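Local coordinates for protein putative adhesin (Bacteroides fragilis NCTC 9343, PDB 3PET) that is of unproven function but, as a putative lipoprotein adhesin built as a right-handed beta-helix, probably takes part in cell adhesion, at residues A[30-38]-A[101-109]; A[160-171]-A[179-190]. One frame throughout, in Å; residues are numbered along the deposited sequence.

Contact 1: residues A[30-38]-A[101-109]; sequences GNIYYTQST and VHIENGLTT
The rings of Tyr-33 and His-102 lie nearly parallel, their planes 4° apart, but slid so far along each other that they barely overlap. Tyr-33 CE2 sits over one face of the imidazole near its rim, 3.4 Å from His-102 CD2. The parallel bridge puts both side chains on one face, and both have CG anti to the carbonyl carbon, which lays the rings side by side. The carboxylate of Glu-104 reaches the same phenol at its edge.

Two short backbone bonds set this register: His-102 N to Ile-32 O, and Tyr-34 N to His-102 O, each 2.8 Å. On the opposite face, Ile-32 and Val-101 enter the interior and both touch Phe-95. Tyr-34 lies alongside Ile-103, with its CD2 4.0 Å from Ile-103 CG1, and its hydroxyl is hydrogen-bonded to Ser-87.

Beyond Ile-103 the second strand bends away through Glu-104, Asn-105 and Gly-106, and waters bridge the gap. One accepts from Glu-104 N and donates to Tyr-34 O; another joins Asn-105 N to the same carbonyl; a third links Gln-36 N to Gly-106 O. Direct pairing resumes through a side chain. Gln-36, extended with CG anti to its backbone N (chi1 176°), carries its amide to Thr-108, where OE1 accepts from Thr-108 N at 2.9 Å and NE2 donates to Thr-108 O at 3.0 Å. The amide thus takes both the N-H and the C=O of one residue, prolonging the pairing where the backbones no longer meet, while its CD packs 3.7 Å from Leu-107 CD1. NE2 also bonds Pro-88 O. Parallel strands stacked in register, with Ile-32 and Val-101 turned to the interior and Tyr-33 and His-102 to the outside, are characteristic of neighbouring coils of a right-handed beta-helix.

Contact 2: residues A[160-171]-A[179-190]; sequences NIEAGNLRANAV and GDITCNATESID
Residues 160-171 and 179-190 run as successive parallel coils of the right-handed beta-helix, hydrogen-bonded along a strand, round a corner and into the next face. Thr-182 N to Ile-161 O (2.9 Å) belongs to the first ladder; Val-171 N to Ser-188 O and Asp-190 N to Val-171 O form a second ladder past the corner. Ahead of the first ladder, Asn-160 OD1 accepts a nearly straight bond from Asp-180 N (2.8 Å, 178°).

A type I turn from Ala-163 to Leu-166 interrupts the pairing. Here Asn-184, its CG anti to the backbone N (chi1 -170°), sends ND2 to Gly-164 O at 3.0 Å, the acceptor lying in its amide plane, while a water accepts from Asn-184 N and lies close to Leu-166 O. On the interior side, Val-171 wedges its two methyl groups among three residues of the next coil: CG2 meets Ala-185 CB at 3.7 Å, and CG1 touches both Cys-183 SG and Ile-189 CD1.

The register slips by one residue at a beta bulge, where Asn-169 O accepts from both Glu-187 N (2.9 Å) and Ser-188 N (3.0 Å). Beside these bonds the Asn-169 amide, whose ND2 bonds Gln-149, stacks on the Glu-187 carboxylate with planes 16° apart.

Overall arrangement
Both contacts join parallel strands of one beta-helix at separate levels, their centres about 21 Å apart and their nearest atoms about 9 Å apart. Neither is wholly core or wholly surface: each is partly buried, with mostly apolar side chains turned to the interior and polar ones on the outer face and at the corners. Contact 1 joins segments 63 residues apart in sequence, so the chain makes a long excursion between them; contact 2 joins segments only eight positions apart at their closest ends. Contact 1 pairs aromatic rings on its outer face and relies on waters and a glutamine amide where its strands part. Contact 2 buries more surface, 934 against 578 Å², and follows the coil round a corner mainly by backbone bonds, with asparagines filling in.

Contact 1: residues A[30-38]-A[101-109]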
loop_
_atom_site.group_PDB
_atom_site.type_symbol
_atom_site.label_atom_id
_atom_site.label_comp_id
_atom_site.label_asym_id
_atom_site.label_seq_id
_atom_site.Cartn_x
_atom_site.Cartn_y
_atom_site.Cartn_z
ATOM N N GLY A 30 -1.564 -7.118 -16.735
ATOM C CA GLY A 30 -0.571 -6.858 -17.771
ATOM C C GLY A 30 -0.144 -5.416 -17.787
ATOM O O GLY A 30 -0.878 -4.537 -17.313
ATOM N N ASN A 31 1.038 -5.163 -18.364
ATOM C CA ASN A 31 1.597 -3.818 -18.407
ATOM C C ASN A 31 0.983 -3.033 -19.519
ATOM O O ASN A 31 0.715 -3.576 -20.603
ATOM C CB ASN A 31 3.121 -3.860 -18.534
ATOM C CG ASN A 31 3.777 -4.473 -17.320
ATOM O OD1 ASN A 31 3.314 -4.329 -16.192
ATOM N ND2 ASN A 31 4.834 -5.222 -17.532
ATOM N N ILE A 32 0.749 -1.748 -19.247
ATOM C CA ILE A 32 0.139 -0.843 -20.224
ATOM C C ILE A 32 1.129 0.227 -20.645
ATOM O O ILE A 32 1.758 0.858 -19.786
ATOM C CB ILE A 32 -1.161 -0.213 -19.668
ATOM C CG1 ILE A 32 -2.220 -1.313 -19.386
ATOM C CG2 ILE A 32 -1.692 0.904 -20.614
ATOM C CD1 ILE A 32 -3.430 -0.856 -18.551
ATOM N N TYR A 33 1.219 0.467 -21.968
ATOM C CA TYR A 33 2.093 1.492 -22.527
ATOM C C TYR A 33 1.229 2.439 -23.335
ATOM O O TYR A 33 0.674 2.047 -24.364
ATOM C CB TYR A 33 3.224 0.859 -23.388
ATOM C CG TYR A 33 4.188 0.015 -22.578
ATOM C CD1 TYR A 33 3.913 -1.324 -22.297
ATOM C CD2 TYR A 33 5.334 0.576 -22.020
ATOM C CE1 TYR A 33 4.781 -2.094 -21.515
ATOM C CE2 TYR A 33 6.220 -0.191 -21.262
ATOM C CZ TYR A 33 5.933 -1.518 -20.998
ATOM O OH TYR A 33 6.822 -2.246 -20.247
ATOM N N TYR A 34 1.082 3.671 -22.855
ATOM C CA TYR A 34 0.302 4.674 -23.564
ATOM C C TYR A 34 1.245 5.599 -24.355
ATOM O O TYR A 34 2.288 6.018 -23.848
ATOM C CB TYR A 34 -0.612 5.483 -22.612
ATOM C CG TYR A 34 -1.291 6.641 -23.314
ATOM C CD1 TYR A 34 -2.459 6.447 -24.057
ATOM C CD2 TYR A 34 -0.719 7.915 -23.314
ATOM C CE1 TYR A 34 -3.049 7.494 -24.766
ATOM C CE2 TYR A 34 -1.296 8.966 -24.031
ATOM C CZ TYR A 34 -2.458 8.748 -24.757
ATOM O OH TYR A 34 -3.011 9.777 -25.477
ATOM N N THR A 35 0.852 5.911 -25.587
ATOM C CA THR A 35 1.534 6.837 -26.477
ATOM C C THR A 35 0.527 7.886 -26.940
ATOM O O THR A 35 -0.575 7.536 -27.363
ATOM C CB THR A 35 2.158 6.102 -27.696
ATOM O OG1 THR A 35 3.062 5.100 -27.231
ATOM C CG2 THR A 35 2.908 7.079 -28.656
ATOM N N GLN A 36 0.905 9.169 -26.870
ATOM C CA GLN A 36 0.064 10.219 -27.418
ATOM C C GLN A 36 0.368 10.264 -28.913
ATOM O O GLN A 36 1.518 10.504 -29.283
ATOM C CB GLN A 36 0.316 11.554 -26.718
ATOM C CG GLN A 36 -0.495 12.706 -27.331
ATOM C CD GLN A 36 -0.360 13.981 -26.547
ATOM O OE1 GLN A 36 0.718 14.320 -26.045
ATOM N NE2 GLN A 36 -1.446 14.740 -26.478
ATOM N N SER A 37 -0.636 9.994 -29.760
ATOM C CA SER A 37 -0.415 9.978 -31.215
ATOM C C SER A 37 -0.135 11.376 -31.747
ATOM O O SER A 37 -0.612 12.376 -31.192
ATOM C CB SER A 37 -1.585 9.350 -31.968
ATOM O OG SER A 37 -2.778 10.103 -31.847
ATOM N N THR A 38 0.682 11.436 -32.805
ATOM C CA THR A 38 1.058 12.703 -33.444
ATOM C C THR A 38 0.481 12.722 -34.864
ATOM O O THR A 38 0.731 13.663 -35.588
ATOM C CB THR A 38 2.591 12.900 -33.433
ATOM O OG1 THR A 38 3.189 11.797 -34.098
ATOM C CG2 THR A 38 3.156 13.036 -32.032
ATOM N N VAL A 101 1.737 1.014 -15.424
ATOM C CA VAL A 101 1.171 1.924 -16.432
ATOM C C VAL A 101 2.285 2.886 -16.838
ATOM O O VAL A 101 2.858 3.568 -15.977
ATOM C CB VAL A 101 -0.128 2.664 -15.977
ATOM C CG1 VAL A 101 -0.690 3.544 -17.099
ATOM C CG2 VAL A 101 -1.200 1.668 -15.501
ATOM N N HIS A 102 2.593 2.942 -18.149
ATOM C CA HIS A 102 3.662 3.807 -18.643
ATOM C C HIS A 102 3.176 4.800 -19.665
ATOM O O HIS A 102 2.302 4.486 -20.479
ATOM C CB HIS A 102 4.785 2.983 -19.319
ATOM C CG HIS A 102 5.490 1.992 -18.446
ATOM N ND1 HIS A 102 6.710 2.290 -17.856
ATOM C CD2 HIS A 102 5.161 0.712 -18.151
ATOM C CE1 HIS A 102 7.049 1.206 -17.173
ATOM N NE2 HIS A 102 6.161 0.223 -17.342
ATOM N N ILE A 103 3.796 5.992 -19.643
ATOM C CA ILE A 103 3.745 7.062 -20.649
ATOM C C ILE A 103 5.222 7.393 -20.823
ATOM O O ILE A 103 5.761 8.253 -20.111
ATOM C CB ILE A 103 2.852 8.286 -20.318
ATOM C CG1 ILE A 103 1.399 7.885 -19.921
ATOM C CG2 ILE A 103 2.899 9.294 -21.495
ATOM C CD1 ILE A 103 0.366 9.138 -19.657
ATOM N N GLU A 104 5.912 6.592 -21.633
ATOM C CA GLU A 104 7.365 6.722 -21.774
ATOM C C GLU A 104 7.815 7.954 -22.548
ATOM O O GLU A 104 8.889 8.472 -22.267
ATOM C CB GLU A 104 7.956 5.492 -22.487
ATOM C CG GLU A 104 7.720 4.157 -21.805
ATOM C CD GLU A 104 8.424 2.983 -22.465
ATOM O OE1 GLU A 104 8.191 2.729 -23.670
ATOM O OE2 GLU A 104 9.190 2.291 -21.758
ATOM N N ASN A 105 7.052 8.368 -23.564
ATOM C CA ASN A 105 7.510 9.416 -24.457
ATOM C C ASN A 105 6.660 10.684 -24.469
ATOM O O ASN A 105 6.649 11.397 -25.456
ATOM C CB ASN A 105 7.654 8.834 -25.875
ATOM C CG ASN A 105 8.769 7.826 -25.915
ATOM O OD1 ASN A 105 9.937 8.140 -25.645
ATOM N ND2 ASN A 105 8.418 6.580 -26.150
ATOM N N GLY A 106 6.041 11.017 -23.357
ATOM C CA GLY A 106 5.340 12.290 -23.270
ATOM C C GLY A 106 3.844 12.336 -23.426
ATOM O O GLY A 106 3.226 11.483 -24.067
ATOM N N LEU A 107 3.268 13.364 -22.816
ATOM C CA LEU A 107 1.853 13.684 -22.888
ATOM C C LEU A 107 1.680 15.171 -22.676
ATOM O O LEU A 107 2.151 15.705 -21.673
ATOM C CB LEU A 107 0.995 12.883 -21.882
ATOM C CG LEU A 107 -0.504 13.298 -21.778
ATOM C CD1 LEU A 107 -1.275 13.035 -23.099
ATOM C CD2 LEU A 107 -1.183 12.607 -20.596
ATOM N N THR A 108 1.014 15.831 -23.634
ATOM C CA THR A 108 0.641 17.245 -23.540
ATOM C C THR A 108 -0.875 17.273 -23.426
ATOM O O THR A 108 -1.580 16.802 -24.322
ATOM C CB THR A 108 1.173 18.073 -24.719
ATOM O OG1 THR A 108 2.588 17.943 -24.761
ATOM C CG2 THR A 108 0.787 19.540 -24.613
ATOM N N THR A 109 -1.372 17.784 -22.306
ATOM C CA THR A 109 -2.810 17.824 -22.039
ATOM C C THR A 109 -3.132 19.044 -21.183
ATOM O O THR A 109 -2.225 19.646 -20.620
ATOM C CB THR A 109 -3.233 16.492 -21.337
ATOM O OG1 THR A 109 -4.661 16.418 -21.274
ATOM C CG2 THR A 109 -2.618 16.312 -19.919
HETATM O O HOH W 1 4.342 4.482 -22.969
HETATM O O HOH W 2 4.518 7.361 -24.770
HETATM O O HOH W 3 5.793 5.544 -26.391
HETATM O O HOH W 4 3.563 9.670 -25.905
#

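Contact 2: residues A[160-171]-A[179-190]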
loop_
_atom_site.group_PDB
_atom_site.type_symbol
_atom_site.label_atom_id
_atom_site.label_comp_id
_atom_site.label_asym_id
_atom_site.label_seq_id
_atom_site.Cartn_x
_atom_site.Cartn_y
_atom_site.Cartn_z
ATOM N N ASN A 160 5.053 5.200 -2.919
ATOM C CA ASN A 160 5.526 6.581 -3.001
ATOM C C ASN A 160 5.060 7.317 -4.222
ATOM O O ASN A 160 4.931 6.723 -5.292
ATOM C CB ASN A 160 7.081 6.587 -3.043
ATOM C CG ASN A 160 7.726 5.976 -1.827
ATOM O OD1 ASN A 160 7.184 6.008 -0.739
ATOM N ND2 ASN A 160 8.915 5.441 -1.963
ATOM N N ILE A 161 4.882 8.642 -4.077
ATOM C CA ILE A 161 4.658 9.531 -5.207
ATOM C C ILE A 161 6.018 10.146 -5.438
ATOM O O ILE A 161 6.510 10.882 -4.578
ATOM C CB ILE A 161 3.524 10.588 -5.065
ATOM C CG1 ILE A 161 2.166 9.911 -4.860
ATOM C CG2 ILE A 161 3.514 11.496 -6.339
ATOM C CD1 ILE A 161 0.951 10.879 -4.773
ATOM N N GLU A 162 6.637 9.801 -6.547
ATOM C CA GLU A 162 7.963 10.297 -6.879
ATOM C C GLU A 162 7.813 11.377 -7.970
ATOM O O GLU A 162 7.860 11.098 -9.169
ATOM C CB GLU A 162 8.889 9.121 -7.261
ATOM C CG GLU A 162 9.093 8.165 -6.083
ATOM C CD GLU A 162 9.625 6.763 -6.325
ATOM O OE1 GLU A 162 9.629 6.309 -7.492
ATOM O OE2 GLU A 162 9.981 6.090 -5.328
ATOM N N ALA A 163 7.570 12.613 -7.528
ATOM C CA ALA A 163 7.339 13.754 -8.424
ATOM C C ALA A 163 8.337 14.908 -8.176
ATOM O O ALA A 163 8.004 16.080 -8.379
ATOM C CB ALA A 163 5.898 14.238 -8.247
ATOM N N GLY A 164 9.567 14.560 -7.793
ATOM C CA GLY A 164 10.646 15.533 -7.598
ATOM C C GLY A 164 11.050 16.213 -8.899
ATOM O O GLY A 164 11.472 17.374 -8.891
ATOM N N ASN A 165 10.907 15.501 -10.027
ATOM C CA ASN A 165 11.214 16.034 -11.369
ATOM C C ASN A 165 9.956 16.495 -12.111
ATOM O O ASN A 165 9.992 16.705 -13.327
ATOM C CB ASN A 165 12.001 15.033 -12.196
ATOM C CG ASN A 165 13.330 14.731 -11.564
ATOM O OD1 ASN A 165 13.996 15.619 -11.033
ATOM N ND2 ASN A 165 13.708 13.469 -11.542
ATOM N N LEU A 166 8.851 16.681 -11.362
ATOM C CA LEU A 166 7.647 17.275 -11.884
ATOM C C LEU A 166 7.613 18.694 -11.336
ATOM O O LEU A 166 7.253 18.886 -10.172
ATOM C CB LEU A 166 6.371 16.485 -11.565
ATOM C CG LEU A 166 5.115 17.144 -12.161
ATOM C CD1 LEU A 166 4.772 16.573 -13.535
ATOM C CD2 LEU A 166 4.003 17.082 -11.217
ATOM N N ARG A 167 8.079 19.668 -12.152
ATOM C CA ARG A 167 8.138 21.085 -11.763
ATOM C C ARG A 167 6.740 21.700 -11.821
ATOM O O ARG A 167 6.175 21.832 -12.906
ATOM C CB ARG A 167 9.124 21.877 -12.674
ATOM C CG ARG A 167 10.591 21.474 -12.518
ATOM C CD ARG A 167 11.275 21.288 -13.870
ATOM N NE ARG A 167 11.361 19.876 -14.256
ATOM C CZ ARG A 167 11.249 19.416 -15.503
ATOM N NH1 ARG A 167 11.040 20.253 -16.513
ATOM N NH2 ARG A 167 11.340 18.116 -15.746
ATOM N N ALA A 168 6.167 22.044 -10.655
ATOM C CA ALA A 168 4.831 22.641 -10.583
ATOM C C ALA A 168 4.889 24.019 -9.930
ATOM O O ALA A 168 5.742 24.239 -9.070
ATOM C CB ALA A 168 3.892 21.737 -9.798
ATOM N N ASN A 169 3.987 24.935 -10.312
ATOM C CA ASN A 169 3.960 26.240 -9.647
ATOM C C ASN A 169 3.283 26.119 -8.294
ATOM O O ASN A 169 3.813 26.611 -7.316
ATOM C CB ASN A 169 3.295 27.309 -10.518
ATOM C CG ASN A 169 4.234 27.816 -11.579
ATOM O OD1 ASN A 169 5.437 27.987 -11.355
ATOM N ND2 ASN A 169 3.710 28.066 -12.750
ATOM N N ALA A 170 2.143 25.430 -8.235
ATOM C CA ALA A 170 1.381 25.213 -7.005
ATOM C C ALA A 170 1.244 23.727 -6.747
ATOM O O ALA A 170 0.901 22.960 -7.654
ATOM C CB ALA A 170 0.009 25.865 -7.111
ATOM N N VAL A 171 1.547 23.310 -5.525
ATOM C CA VAL A 171 1.440 21.898 -5.153
ATOM C C VAL A 171 0.490 21.770 -3.976
ATOM O O VAL A 171 0.569 22.555 -3.027
ATOM C CB VAL A 171 2.839 21.256 -4.844
ATOM C CG1 VAL A 171 2.715 19.875 -4.202
ATOM C CG2 VAL A 171 3.702 21.179 -6.097
ATOM N N GLY A 179 4.023 5.596 2.953
ATOM C CA GLY A 179 4.866 6.019 1.845
ATOM C C GLY A 179 5.118 7.510 1.831
ATOM O O GLY A 179 4.477 8.265 2.563
ATOM N N ASP A 180 6.060 7.931 0.985
ATOM C CA ASP A 180 6.521 9.305 0.890
ATOM C C ASP A 180 6.033 10.012 -0.342
ATOM O O ASP A 180 5.753 9.371 -1.356
ATOM C CB ASP A 180 8.060 9.318 0.855
ATOM C CG ASP A 180 8.749 8.761 2.091
ATOM O OD1 ASP A 180 8.147 8.812 3.187
ATOM O OD2 ASP A 180 9.900 8.302 1.967
ATOM N N ILE A 181 5.996 11.346 -0.280
ATOM C CA ILE A 181 5.716 12.170 -1.460
ATOM C C ILE A 181 6.934 13.051 -1.672
ATOM O O ILE A 181 7.314 13.779 -0.760
ATOM C CB ILE A 181 4.413 13.024 -1.385
ATOM C CG1 ILE A 181 3.166 12.147 -1.176
ATOM C CG2 ILE A 181 4.258 13.922 -2.640
ATOM C CD1 ILE A 181 1.900 12.946 -0.928
ATOM N N THR A 182 7.555 12.974 -2.850
ATOM C CA THR A 182 8.645 13.871 -3.229
ATOM C C THR A 182 8.053 14.743 -4.304
ATOM O O THR A 182 7.395 14.227 -5.196
ATOM C CB THR A 182 9.927 13.125 -3.635
ATOM O OG1 THR A 182 10.305 12.261 -2.560
ATOM C CG2 THR A 182 11.091 14.095 -3.946
ATOM N N CYS A 183 8.159 16.070 -4.162
ATOM C CA CYS A 183 7.524 16.968 -5.126
ATOM C C CYS A 183 8.372 18.220 -5.320
ATOM O O CYS A 183 9.492 18.302 -4.807
ATOM C CB CYS A 183 6.091 17.299 -4.709
ATOM S SG CYS A 183 5.964 18.068 -3.074
ATOM N N ASN A 184 7.885 19.143 -6.152
ATOM C CA ASN A 184 8.629 20.311 -6.566
ATOM C C ASN A 184 7.660 21.475 -6.773
ATOM O O ASN A 184 6.869 21.477 -7.714
ATOM C CB ASN A 184 9.393 19.942 -7.843
ATOM C CG ASN A 184 10.414 20.916 -8.336
ATOM O OD1 ASN A 184 10.366 22.113 -8.073
ATOM N ND2 ASN A 184 11.355 20.406 -9.104
ATOM N N ALA A 185 7.719 22.454 -5.866
ATOM C CA ALA A 185 6.818 23.601 -5.845
ATOM C C ALA A 185 7.597 24.888 -5.989
ATOM O O ALA A 185 8.420 25.205 -5.126
ATOM C CB ALA A 185 6.046 23.605 -4.529
ATOM N N THR A 186 7.367 25.624 -7.083
ATOM C CA THR A 186 8.132 26.862 -7.273
ATOM C C THR A 186 7.459 28.062 -6.607
ATOM O O THR A 186 8.166 28.951 -6.177
ATOM C CB THR A 186 8.414 27.149 -8.760
ATOM O OG1 THR A 186 7.220 27.614 -9.380
ATOM C CG2 THR A 186 8.974 25.940 -9.510
ATOM N N GLU A 187 6.108 28.118 -6.551
ATOM C CA GLU A 187 5.428 29.288 -5.988
ATOM C C GLU A 187 4.681 29.013 -4.661
ATOM O O GLU A 187 4.715 29.865 -3.770
ATOM C CB GLU A 187 4.431 29.871 -7.005
ATOM C CG GLU A 187 5.097 30.469 -8.240
ATOM C CD GLU A 187 4.178 31.008 -9.326
ATOM O OE1 GLU A 187 2.956 30.729 -9.287
ATOM O OE2 GLU A 187 4.694 31.686 -10.244
ATOM N N SER A 188 3.970 27.880 -4.555
ATOM C CA SER A 188 3.231 27.586 -3.326
ATOM C C SER A 188 3.143 26.095 -3.054
ATOM O O SER A 188 3.149 25.281 -3.988
ATOM C CB SER A 188 1.825 28.182 -3.369
ATOM O OG SER A 188 1.003 27.539 -4.325
ATOM N N ILE A 189 3.057 25.739 -1.758
ATOM C CA ILE A 189 2.910 24.344 -1.365
ATOM C C ILE A 189 1.995 24.243 -0.151
ATOM O O ILE A 189 2.202 24.907 0.863
ATOM C CB ILE A 189 4.227 23.529 -1.152
ATOM C CG1 ILE A 189 3.877 22.026 -0.851
ATOM C CG2 ILE A 189 5.140 24.146 -0.048
ATOM C CD1 ILE A 189 4.880 21.046 -1.119
ATOM N N ASP A 190 0.963 23.420 -0.286
ATOM C CA ASP A 190 0.072 23.043 0.798
ATOM C C ASP A 190 0.394 21.575 1.040
ATOM O O ASP A 190 0.194 20.752 0.141
ATOM C CB ASP A 190 -1.398 23.299 0.423
ATOM C CG ASP A 190 -2.341 23.348 1.612
ATOM O OD1 ASP A 190 -2.230 22.469 2.499
ATOM O OD2 ASP A 190 -3.211 24.241 1.639
HETATM O O HOH W 5 9.067 9.922 -2.703
HETATM O O HOH W 6 5.831 18.301 -7.909
HETATM O O HOH W 7 -0.292 25.248 -3.027
#